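Long-range contacts in beta-hexosaminidase (Neisseria gonorrhoeae, PDB 6JTJ), which probably cleaves terminal beta-1,4-linked N-acetylglucosamine from peptide-linked peptidoglycan fragments during cell-wall recycling: residues Ile72-Arg77 and Gln112-Gly117; Gln80-Leu85 and Glu116-Leu121; Ala49-Phe54 and Arg76-Asn81. All coordinates share one frame; numbering follows the deposited sequence.

In the fold
The three contacts knit together neighbouring loops of the barrel domain of this family 3 glycosidase, all on the same side of the chain's centre. Parallel strands 47-49, 69-74 and 101-108 lie side by side, and the contacts join the loops that follow them. Interaction 3 pairs the loop after strand 47-49 with the loop after strand 69-74. Interaction 1 ties the latter to the loop beyond strand 111-112, and interaction 2 carries the same loop on to the start of helix 82-94. The centre of interaction 1 lies about 7 Å from that of interaction 3 and about 8 Å from that of interaction 2. It holds Arg113, a predicted substrate-binding residue, while the other two lie farther from the chain's centre.

Interaction 1 of 3, residues Ile72-Arg77 and Gln112-Gly117; sequences IILFRR and QRFIEG
Arg76 reaches across to the backbone of Gln112 and Arg113 and offers two adjacent carbonyls two different N-H groups. NE donates to Arg113 O at 2.8 Å in a fairly straight bond (162°), while NH2 donates to Gln112 O, also at 2.8 Å. Both acceptors sit at the edge of the guanidinium, close to its plane, and one face of the group carries Ile115, whose CG1 is 3.5 Å from Arg76 NH2. A bend at chi3 (-70°) turns the guanidinium so that NE and NH2 face the two carbonyls. The remaining nitrogen, NH1, is taken by Asn173 of the second subunit. Here the chain leaving strand 69-74 of the (beta/alpha)8 barrel typical of this family meets a loop that contributes a predicted substrate-binding residue, Arg113, while Ile73 touches the bound N-acetylglucosamine. Every nitrogen of the Arg113 guanidinium has a partner. Its NE donates a hydrogen bond to a water at 2.8 Å, and that water donates in turn to Leu74 O, also at 2.8 Å. NH2 forms salt bridges with Asp105 and with Asp221 of the second subunit, and NH1 pairs with Glu219 of that subunit. The Phe75 ring runs alongside the same arginine, its plane 38° from the guanidinium, with CD1 4.0 Å from Arg113 NE. Phe114 presents its ring edge to the opposite segment: CE1 lies 3.5 Å from Phe75 O and CZ 4.0 Å from Leu74 CB. The backbone N of Phe114 donates to His106, and its O accepts from Gln112 NE2, which also donates to Thr119 O, whereas Gln112 OE1 receives both Arg120 NH1 and Leu121 N.

Interaction 2 of 3, residues Gln80-Leu85 and Glu116-Leu121; sequences QNIEQL and EGFTRL
Ile82 is directed at Gly117 and Phe118 from the first turn of helix 82-94. From CB, which faces the other segment, the longer branch sets out with CG1 beside the backbone N (chi1 -62°) and passes 4.4 Å from Glu116 O. The methyl at its tip, CD1, makes the closest approaches: it lies 3.6 Å from Gly117 O and 3.8 Å from CE1 of the Phe118 ring, which it meets obliquely. An unusual chi2 of -127°, away from any staggered value, brings the tip to this spot. Gly117 itself bears only a bare CA where the isoleucine comes in, and its positive phi belongs to the left-handed half of backbone space. The helix that supplies Ile82 opens with a capping box: Asn81, the N-cap, accepts from Gln84 N through OD1 at 2.9 Å, and Gln84 OE1 answers by taking Asn81 N at 3.3 Å. The same OE1 also receives Gln80 N at 2.7 Å, which holds the entering chain against the first turn. One turn on from the cap, Leu85 places CD2 4.3 Å from Phe118 CZ, near the plane of the ring at its edge. Phe118 also touches Leu154, so the ring packs between helix 82-94 and helix 136-155 of the barrel's outer layer. Toward the surface, the extended chain of Glu116 brings its carboxylate past Gln80 O, an approach of two acceptors with no bond between them.

Interaction 3 of 3, residues Ala49-Phe54 and Arg76-Asn81; sequences ADIAAF and RRNFQN
Arg77 and Asn78 converge on the carbonyl of Ile51, whose oxygen is gripped from both faces of its plane. Arg77 NH2 comes from one face at 2.8 Å and Asn78 ND2 from the other at 3.0 Å, neither of them lying on a lone pair. The Asn78 amide uses its second N-H for Ala53 O, 2.9 Å from ND2, and both acceptors lie close to the amide plane. With its OD1 accepting from Phe75 N as well, the amide is fixed in rotation and its orientation is well determined. Arg77 leaves the backbone with CG wedged between N and the carbonyl carbon (chi1 66°), then runs extended beside Ala52 O. Its NE adds weak bonds to the oxygens of Ile51 and Ala52, and NH2 forms a salt bridge with Asp50 OD2 at 2.9 Å. The hydrogen bond within this salt bridge is weak, and the carboxylate and guanidinium planes stand 86° apart, nearly perpendicular. Asn326 binds both partners from outside, its backbone N donating to Asp50 OD2 and its OD1 accepting from Arg77 NH1. These loops follow two adjacent parallel strands, 47-49 and 69-74, in a barrel of alternating strands and helices, and Ile51 carries the packing inward onto Leu88 and Ile92 of helix 82-94. At the other end the contact becomes a looser, outward-facing one. Phe54 still comes close to the backbone, CE1 lying 3.2 Å from Arg77 O, but one face of its ring is covered by the solvent-exposed Gln80. Gln80 CG makes a CH-pi contact 4.1 Å from the centroid of the Phe54 ring, almost on its normal, and beyond it the amide stacks at 21° to the ring, with NE2 3.6 Å from Phe54 CD2.

Interaction 1 of 3, residues Ile72-Arg77 and Gln112-Gly117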
loop_
_atom_site.group_PDB
_atom_site.type_symbol
_atom_site.label_atom_id
_atom_site.label_comp_id
_atom_site.label_asym_id
_atom_site.label_seq_id
_atom_site.Cartn_x
_atom_site.Cartn_y
_atom_site.Cartn_z
ATOM N N ILE C 72 -5.245 -22.128 6.819
ATOM C CA ILE C 72 -4.626 -21.772 5.554
ATOM C C ILE C 72 -5.252 -20.479 5.033
ATOM O O ILE C 72 -6.466 -20.296 5.092
ATOM C CB ILE C 72 -4.887 -22.875 4.507
ATOM C CG1 ILE C 72 -4.121 -24.160 4.861
ATOM C CG2 ILE C 72 -4.550 -22.412 3.097
ATOM C CD1 ILE C 72 -2.614 -24.003 4.930
ATOM N N ILE C 73 -4.417 -19.594 4.503
ATOM C CA ILE C 73 -4.891 -18.408 3.809
ATOM C C ILE C 73 -4.629 -18.613 2.327
ATOM O O ILE C 73 -3.531 -19.013 1.940
ATOM C CB ILE C 73 -4.241 -17.086 4.321
ATOM C CG1 ILE C 73 -4.675 -15.879 3.485
ATOM C CG2 ILE C 73 -2.722 -17.152 4.280
ATOM C CD1 ILE C 73 -4.250 -14.559 4.106
ATOM N N LEU C 74 -5.637 -18.321 1.512
ATOM C CA LEU C 74 -5.514 -18.420 0.070
ATOM C C LEU C 74 -5.343 -17.054 -0.584
ATOM O O LEU C 74 -5.706 -16.017 -0.018
ATOM C CB LEU C 74 -6.742 -19.107 -0.523
ATOM C CG LEU C 74 -6.980 -20.546 -0.044
ATOM C CD1 LEU C 74 -8.287 -21.076 -0.599
ATOM C CD2 LEU C 74 -5.828 -21.463 -0.442
ATOM N N PHE C 75 -4.769 -17.083 -1.783
ATOM C CA PHE C 75 -4.469 -15.894 -2.560
ATOM C C PHE C 75 -4.901 -16.124 -3.998
ATOM O O PHE C 75 -5.348 -17.216 -4.349
ATOM C CB PHE C 75 -2.974 -15.600 -2.502
ATOM C CG PHE C 75 -2.490 -15.235 -1.133
ATOM C CD1 PHE C 75 -2.676 -13.963 -0.642
ATOM C CD2 PHE C 75 -1.868 -16.176 -0.330
ATOM C CE1 PHE C 75 -2.231 -13.622 0.609
ATOM C CE2 PHE C 75 -1.429 -15.848 0.930
ATOM C CZ PHE C 75 -1.604 -14.561 1.397
ATOM N N ARG C 76 -4.745 -15.102 -4.840
ATOM C CA ARG C 76 -5.153 -15.209 -6.232
ATOM C C ARG C 76 -4.422 -16.342 -6.976
ATOM O O ARG C 76 -4.997 -16.961 -7.841
ATOM C CB ARG C 76 -4.958 -13.889 -6.972
ATOM C CG ARG C 76 -5.483 -13.914 -8.404
ATOM C CD ARG C 76 -5.570 -12.535 -9.025
ATOM N NE ARG C 76 -6.635 -11.721 -8.432
ATOM C CZ ARG C 76 -6.876 -10.449 -8.746
ATOM N NH1 ARG C 76 -6.151 -9.832 -9.679
ATOM N NH2 ARG C 76 -7.842 -9.777 -8.125
ATOM N N ARG C 77 -3.164 -16.595 -6.626
ATOM C CA ARG C 77 -2.379 -17.666 -7.259
ATOM C C ARG C 77 -2.947 -19.060 -6.995
ATOM O O ARG C 77 -2.569 -20.019 -7.663
ATOM C CB ARG C 77 -0.924 -17.638 -6.777
ATOM C CG ARG C 77 -0.755 -17.962 -5.307
ATOM C CD ARG C 77 0.705 -18.094 -4.930
ATOM N NE ARG C 77 0.811 -18.703 -3.606
ATOM C CZ ARG C 77 0.917 -18.030 -2.466
ATOM N NH1 ARG C 77 0.971 -16.700 -2.457
ATOM N NH2 ARG C 77 0.998 -18.691 -1.320
ATOM N N GLN C 112 -9.733 -8.158 -3.725
ATOM C CA GLN C 112 -10.623 -9.286 -3.978
ATOM C C GLN C 112 -9.836 -10.323 -4.770
ATOM O O GLN C 112 -9.538 -10.115 -5.953
ATOM C CB GLN C 112 -11.855 -8.834 -4.775
ATOM C CG GLN C 112 -12.805 -9.987 -5.049
ATOM C CD GLN C 112 -14.055 -9.608 -5.821
ATOM O OE1 GLN C 112 -14.429 -8.442 -5.930
ATOM N NE2 GLN C 112 -14.701 -10.624 -6.386
ATOM N N ARG C 113 -9.412 -11.390 -4.103
ATOM C CA ARG C 113 -8.502 -12.368 -4.707
ATOM C C ARG C 113 -9.102 -13.092 -5.901
ATOM O O ARG C 113 -8.443 -13.281 -6.921
ATOM C CB ARG C 113 -8.059 -13.415 -3.678
ATOM C CG ARG C 113 -7.362 -12.874 -2.448
ATOM C CD ARG C 113 -6.275 -11.857 -2.766
ATOM N NE ARG C 113 -5.637 -11.425 -1.526
ATOM C CZ ARG C 113 -5.041 -10.245 -1.335
ATOM N NH1 ARG C 113 -4.979 -9.336 -2.302
ATOM N NH2 ARG C 113 -4.516 -9.967 -0.148
ATOM N N PHE C 114 -10.355 -13.478 -5.761
ATOM C CA PHE C 114 -11.001 -14.372 -6.705
ATOM C C PHE C 114 -11.998 -13.565 -7.525
ATOM O O PHE C 114 -12.994 -13.081 -7.001
ATOM C CB PHE C 114 -11.757 -15.515 -5.987
ATOM C CG PHE C 114 -10.953 -16.264 -4.977
ATOM C CD1 PHE C 114 -9.586 -16.406 -5.095
ATOM C CD2 PHE C 114 -11.580 -16.838 -3.890
ATOM C CE1 PHE C 114 -8.864 -17.120 -4.153
ATOM C CE2 PHE C 114 -10.863 -17.558 -2.944
ATOM C CZ PHE C 114 -9.507 -17.695 -3.074
ATOM N N ILE C 115 -11.734 -13.451 -8.821
ATOM C CA ILE C 115 -12.522 -12.581 -9.684
ATOM C C ILE C 115 -13.476 -13.392 -10.568
ATOM O O ILE C 115 -14.689 -13.232 -10.466
ATOM C CB ILE C 115 -11.598 -11.717 -10.560
ATOM C CG1 ILE C 115 -10.748 -10.812 -9.674
ATOM C CG2 ILE C 115 -12.390 -10.909 -11.576
ATOM C CD1 ILE C 115 -11.514 -9.848 -8.778
ATOM N N GLU C 116 -12.929 -14.264 -11.414
ATOM C CA GLU C 116 -13.747 -14.983 -12.397
ATOM C C GLU C 116 -14.754 -15.909 -11.728
ATOM O O GLU C 116 -14.388 -16.747 -10.918
ATOM C CB GLU C 116 -12.869 -15.778 -13.362
ATOM C CG GLU C 116 -13.650 -16.387 -14.527
ATOM C CD GLU C 116 -12.870 -17.429 -15.315
ATOM O OE1 GLU C 116 -13.159 -17.627 -16.527
ATOM O OE2 GLU C 116 -11.983 -18.077 -14.725
ATOM N N GLY C 117 -16.030 -15.730 -12.056
ATOM C CA GLY C 117 -17.096 -16.541 -11.487
ATOM C C GLY C 117 -17.677 -15.974 -10.208
ATOM O O GLY C 117 -18.636 -16.530 -9.667
HETATM O O HOH W 1 -6.132 -13.256 0.543
#

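Interaction 2 of 3, residues Gln80-Leu85 and Glu116-Leu121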
loop_
_atom_site.group_PDB
_atom_site.type_symbol
_atom_site.label_atom_id
_atom_site.label_comp_id
_atom_site.label_asym_id
_atom_site.label_seq_id
_atom_site.Cartn_x
_atom_site.Cartn_y
_atom_site.Cartn_z
ATOM N N GLN C 80 -8.078 -20.701 -9.997
ATOM C CA GLN C 80 -8.233 -20.922 -11.433
ATOM C C GLN C 80 -9.691 -20.666 -11.799
ATOM O O GLN C 80 -10.006 -19.835 -12.643
ATOM C CB GLN C 80 -7.855 -22.366 -11.736
ATOM C CG GLN C 80 -7.083 -22.579 -13.010
ATOM C CD GLN C 80 -6.505 -23.979 -13.090
ATOM O OE1 GLN C 80 -7.031 -24.928 -12.491
ATOM N NE2 GLN C 80 -5.425 -24.120 -13.848
ATOM N N ASN C 81 -10.580 -21.371 -11.121
ATOM C CA ASN C 81 -12.004 -21.191 -11.293
ATOM C C ASN C 81 -12.695 -21.837 -10.110
ATOM O O ASN C 81 -12.047 -22.499 -9.292
ATOM C CB ASN C 81 -12.460 -21.845 -12.604
ATOM C CG ASN C 81 -11.998 -23.292 -12.726
ATOM O OD1 ASN C 81 -12.366 -24.149 -11.921
ATOM N ND2 ASN C 81 -11.194 -23.566 -13.734
ATOM N N ILE C 82 -14.008 -21.677 -10.048
ATOM C CA ILE C 82 -14.787 -22.140 -8.906
ATOM C C ILE C 82 -14.678 -23.647 -8.643
ATOM O O ILE C 82 -14.581 -24.072 -7.494
ATOM C CB ILE C 82 -16.261 -21.743 -9.077
ATOM C CG1 ILE C 82 -16.360 -20.198 -9.127
ATOM C CG2 ILE C 82 -17.121 -22.400 -8.006
ATOM C CD1 ILE C 82 -17.334 -19.542 -8.168
ATOM N N GLU C 83 -14.694 -24.454 -9.699
ATOM C CA GLU C 83 -14.655 -25.898 -9.528
ATOM C C GLU C 83 -13.285 -26.354 -9.023
ATOM O O GLU C 83 -13.191 -27.184 -8.114
ATOM C CB GLU C 83 -15.094 -26.619 -10.822
ATOM C CG GLU C 83 -16.598 -26.477 -11.113
ATOM C CD GLU C 83 -17.496 -26.834 -9.921
ATOM O OE1 GLU C 83 -17.355 -27.954 -9.365
ATOM O OE2 GLU C 83 -18.347 -25.999 -9.527
ATOM N N GLN C 84 -12.218 -25.782 -9.567
ATOM C CA GLN C 84 -10.885 -26.061 -9.038
ATOM C C GLN C 84 -10.772 -25.651 -7.552
ATOM O O GLN C 84 -10.223 -26.401 -6.730
ATOM C CB GLN C 84 -9.812 -25.396 -9.913
ATOM C CG GLN C 84 -8.447 -25.221 -9.257
ATOM C CD GLN C 84 -8.359 -23.950 -8.425
ATOM O OE1 GLN C 84 -8.994 -22.940 -8.749
ATOM N NE2 GLN C 84 -7.598 -24.001 -7.333
ATOM N N LEU C 85 -11.313 -24.481 -7.209
ATOM C CA LEU C 85 -11.246 -23.981 -5.827
ATOM C C LEU C 85 -11.938 -24.938 -4.858
ATOM O O LEU C 85 -11.419 -25.234 -3.783
ATOM C CB LEU C 85 -11.855 -22.572 -5.719
ATOM C CG LEU C 85 -11.837 -21.891 -4.337
ATOM C CD1 LEU C 85 -10.413 -21.753 -3.829
ATOM C CD2 LEU C 85 -12.519 -20.529 -4.373
ATOM N N GLU C 116 -12.929 -14.264 -11.414
ATOM C CA GLU C 116 -13.747 -14.983 -12.397
ATOM C C GLU C 116 -14.754 -15.909 -11.728
ATOM O O GLU C 116 -14.388 -16.747 -10.918
ATOM C CB GLU C 116 -12.869 -15.778 -13.362
ATOM C CG GLU C 116 -13.650 -16.387 -14.527
ATOM C CD GLU C 116 -12.870 -17.429 -15.315
ATOM O OE1 GLU C 116 -13.159 -17.627 -16.527
ATOM O OE2 GLU C 116 -11.983 -18.077 -14.725
ATOM N N GLY C 117 -16.030 -15.730 -12.056
ATOM C CA GLY C 117 -17.096 -16.541 -11.487
ATOM C C GLY C 117 -17.677 -15.974 -10.208
ATOM O O GLY C 117 -18.636 -16.530 -9.667
ATOM N N PHE C 118 -17.127 -14.851 -9.732
ATOM C CA PHE C 118 -17.622 -14.182 -8.526
ATOM C C PHE C 118 -18.255 -12.871 -8.925
ATOM O O PHE C 118 -17.868 -12.270 -9.924
ATOM C CB PHE C 118 -16.452 -13.919 -7.539
ATOM C CG PHE C 118 -16.039 -15.128 -6.752
ATOM C CD1 PHE C 118 -15.209 -16.083 -7.303
ATOM C CD2 PHE C 118 -16.479 -15.301 -5.443
ATOM C CE1 PHE C 118 -14.848 -17.208 -6.584
ATOM C CE2 PHE C 118 -16.110 -16.418 -4.706
ATOM C CZ PHE C 118 -15.299 -17.377 -5.277
ATOM N N THR C 119 -19.201 -12.393 -8.135
ATOM C CA THR C 119 -19.665 -11.028 -8.266
ATOM C C THR C 119 -18.503 -10.103 -7.913
ATOM O O THR C 119 -17.815 -10.335 -6.923
ATOM C CB THR C 119 -20.789 -10.726 -7.287
ATOM O OG1 THR C 119 -21.827 -11.659 -7.510
ATOM C CG2 THR C 119 -21.336 -9.324 -7.463
ATOM N N ARG C 120 -18.281 -9.071 -8.738
ATOM C CA ARG C 120 -17.264 -8.069 -8.444
ATOM C C ARG C 120 -17.757 -7.185 -7.315
ATOM O O ARG C 120 -18.841 -6.636 -7.381
ATOM C CB ARG C 120 -16.950 -7.236 -9.688
ATOM C CG ARG C 120 -15.684 -6.400 -9.562
ATOM C CD ARG C 120 -14.438 -7.262 -9.672
ATOM N NE ARG C 120 -13.223 -6.448 -9.657
ATOM C CZ ARG C 120 -12.605 -5.989 -8.571
ATOM N NH1 ARG C 120 -13.063 -6.264 -7.352
ATOM N NH2 ARG C 120 -11.509 -5.241 -8.708
ATOM N N LEU C 121 -16.961 -7.059 -6.266
ATOM C CA LEU C 121 -17.368 -6.333 -5.069
ATOM C C LEU C 121 -16.900 -4.882 -5.120
ATOM O O LEU C 121 -15.797 -4.608 -5.593
ATOM C CB LEU C 121 -16.786 -7.004 -3.828
ATOM C CG LEU C 121 -17.195 -8.457 -3.604
ATOM C CD1 LEU C 121 -16.245 -9.118 -2.623
ATOM C CD2 LEU C 121 -18.626 -8.559 -3.115
#

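Interaction 3 of 3, residues Ala49-Phe54 and Arg76-Asn81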
loop_
_atom_site.group_PDB
_atom_site.type_symbol
_atom_site.label_atom_id
_atom_site.label_comp_id
_atom_site.label_asym_id
_atom_site.label_seq_id
_atom_site.Cartn_x
_atom_site.Cartn_y
_atom_site.Cartn_z
ATOM N N ALA C 49 -0.813 -21.139 7.514
ATOM C CA ALA C 49 0.170 -21.217 6.444
ATOM C C ALA C 49 -0.548 -20.965 5.135
ATOM O O ALA C 49 -1.666 -20.473 5.142
ATOM C CB ALA C 49 0.862 -22.572 6.469
ATOM N N ASP C 50 0.092 -21.284 4.017
ATOM C CA ASP C 50 -0.546 -21.126 2.723
ATOM C C ASP C 50 0.009 -22.153 1.750
ATOM O O ASP C 50 0.743 -23.042 2.140
ATOM C CB ASP C 50 -0.367 -19.694 2.216
ATOM C CG ASP C 50 1.062 -19.360 1.889
ATOM O OD1 ASP C 50 1.950 -20.243 2.007
ATOM O OD2 ASP C 50 1.300 -18.181 1.539
ATOM N N ILE C 51 -0.362 -22.044 0.491
ATOM C CA ILE C 51 0.009 -23.058 -0.481
ATOM C C ILE C 51 0.342 -22.397 -1.804
ATOM O O ILE C 51 -0.014 -21.247 -2.044
ATOM C CB ILE C 51 -1.071 -24.149 -0.618
ATOM C CG1 ILE C 51 -2.434 -23.534 -0.915
ATOM C CG2 ILE C 51 -1.139 -24.959 0.677
ATOM C CD1 ILE C 51 -3.480 -24.553 -1.317
ATOM N N ALA C 52 1.046 -23.138 -2.653
ATOM C CA ALA C 52 1.706 -22.544 -3.805
ATOM C C ALA C 52 0.776 -22.254 -4.959
ATOM O O ALA C 52 0.850 -21.180 -5.564
ATOM C CB ALA C 52 2.843 -23.442 -4.258
ATOM N N ALA C 53 -0.090 -23.196 -5.291
ATOM C CA ALA C 53 -0.833 -23.094 -6.547
ATOM C C ALA C 53 -2.241 -23.669 -6.444
ATOM O O ALA C 53 -2.907 -23.489 -5.418
ATOM C CB ALA C 53 -0.025 -23.740 -7.679
ATOM N N PHE C 54 -2.708 -24.348 -7.488
ATOM C CA PHE C 54 -4.126 -24.688 -7.602
ATOM C C PHE C 54 -4.538 -25.987 -6.889
ATOM O O PHE C 54 -5.708 -26.153 -6.542
ATOM C CB PHE C 54 -4.516 -24.764 -9.076
ATOM C CG PHE C 54 -4.097 -23.559 -9.879
ATOM C CD1 PHE C 54 -4.490 -22.278 -9.495
ATOM C CD2 PHE C 54 -3.317 -23.703 -11.016
ATOM C CE1 PHE C 54 -4.109 -21.167 -10.228
ATOM C CE2 PHE C 54 -2.937 -22.594 -11.761
ATOM C CZ PHE C 54 -3.333 -21.327 -11.367
ATOM N N ARG C 76 -4.745 -15.102 -4.840
ATOM C CA ARG C 76 -5.153 -15.209 -6.232
ATOM C C ARG C 76 -4.422 -16.342 -6.976
ATOM O O ARG C 76 -4.997 -16.961 -7.841
ATOM C CB ARG C 76 -4.958 -13.889 -6.972
ATOM C CG ARG C 76 -5.483 -13.914 -8.404
ATOM C CD ARG C 76 -5.570 -12.535 -9.025
ATOM N NE ARG C 76 -6.635 -11.721 -8.432
ATOM C CZ ARG C 76 -6.876 -10.449 -8.746
ATOM N NH1 ARG C 76 -6.151 -9.832 -9.679
ATOM N NH2 ARG C 76 -7.842 -9.777 -8.125
ATOM N N ARG C 77 -3.164 -16.595 -6.626
ATOM C CA ARG C 77 -2.379 -17.666 -7.259
ATOM C C ARG C 77 -2.947 -19.060 -6.995
ATOM O O ARG C 77 -2.569 -20.019 -7.663
ATOM C CB ARG C 77 -0.924 -17.638 -6.777
ATOM C CG ARG C 77 -0.755 -17.962 -5.307
ATOM C CD ARG C 77 0.705 -18.094 -4.930
ATOM N NE ARG C 77 0.811 -18.703 -3.606
ATOM C CZ ARG C 77 0.917 -18.030 -2.466
ATOM N NH1 ARG C 77 0.971 -16.700 -2.457
ATOM N NH2 ARG C 77 0.998 -18.691 -1.320
ATOM N N ASN C 78 -3.846 -19.169 -6.024
ATOM C CA ASN C 78 -4.501 -20.432 -5.721
ATOM C C ASN C 78 -5.832 -20.578 -6.439
ATOM O O ASN C 78 -6.558 -21.545 -6.198
ATOM C CB ASN C 78 -4.738 -20.555 -4.220
ATOM C CG ASN C 78 -3.488 -20.355 -3.417
ATOM O OD1 ASN C 78 -3.424 -19.471 -2.561
ATOM N ND2 ASN C 78 -2.468 -21.171 -3.680
ATOM N N PHE C 79 -6.158 -19.641 -7.329
ATOM C CA PHE C 79 -7.476 -19.625 -7.936
ATOM C C PHE C 79 -7.417 -19.682 -9.456
ATOM O O PHE C 79 -6.831 -18.813 -10.105
ATOM C CB PHE C 79 -8.248 -18.383 -7.527
ATOM C CG PHE C 79 -9.643 -18.345 -8.054
ATOM C CD1 PHE C 79 -10.593 -19.208 -7.548
ATOM C CD2 PHE C 79 -10.012 -17.447 -9.045
ATOM C CE1 PHE C 79 -11.898 -19.183 -8.011
ATOM C CE2 PHE C 79 -11.308 -17.407 -9.510
ATOM C CZ PHE C 79 -12.252 -18.283 -8.993
ATOM N N GLN C 80 -8.078 -20.701 -9.997
ATOM C CA GLN C 80 -8.233 -20.922 -11.433
ATOM C C GLN C 80 -9.691 -20.666 -11.799
ATOM O O GLN C 80 -10.006 -19.835 -12.643
ATOM C CB GLN C 80 -7.855 -22.366 -11.736
ATOM C CG GLN C 80 -7.083 -22.579 -13.010
ATOM C CD GLN C 80 -6.505 -23.979 -13.090
ATOM O OE1 GLN C 80 -7.031 -24.928 -12.491
ATOM N NE2 GLN C 80 -5.425 -24.120 -13.848
ATOM N N ASN C 81 -10.580 -21.371 -11.121
ATOM C CA ASN C 81 -12.004 -21.191 -11.293
ATOM C C ASN C 81 -12.695 -21.837 -10.110
ATOM O O ASN C 81 -12.047 -22.499 -9.292
ATOM C CB ASN C 81 -12.460 -21.845 -12.604
ATOM C CG ASN C 81 -11.998 -23.292 -12.726
ATOM O OD1 ASN C 81 -12.366 -24.149 -11.921
ATOM N ND2 ASN C 81 -11.194 -23.566 -13.734
HETATM O O HOH W 2 -2.130 -20.043 -0.383
#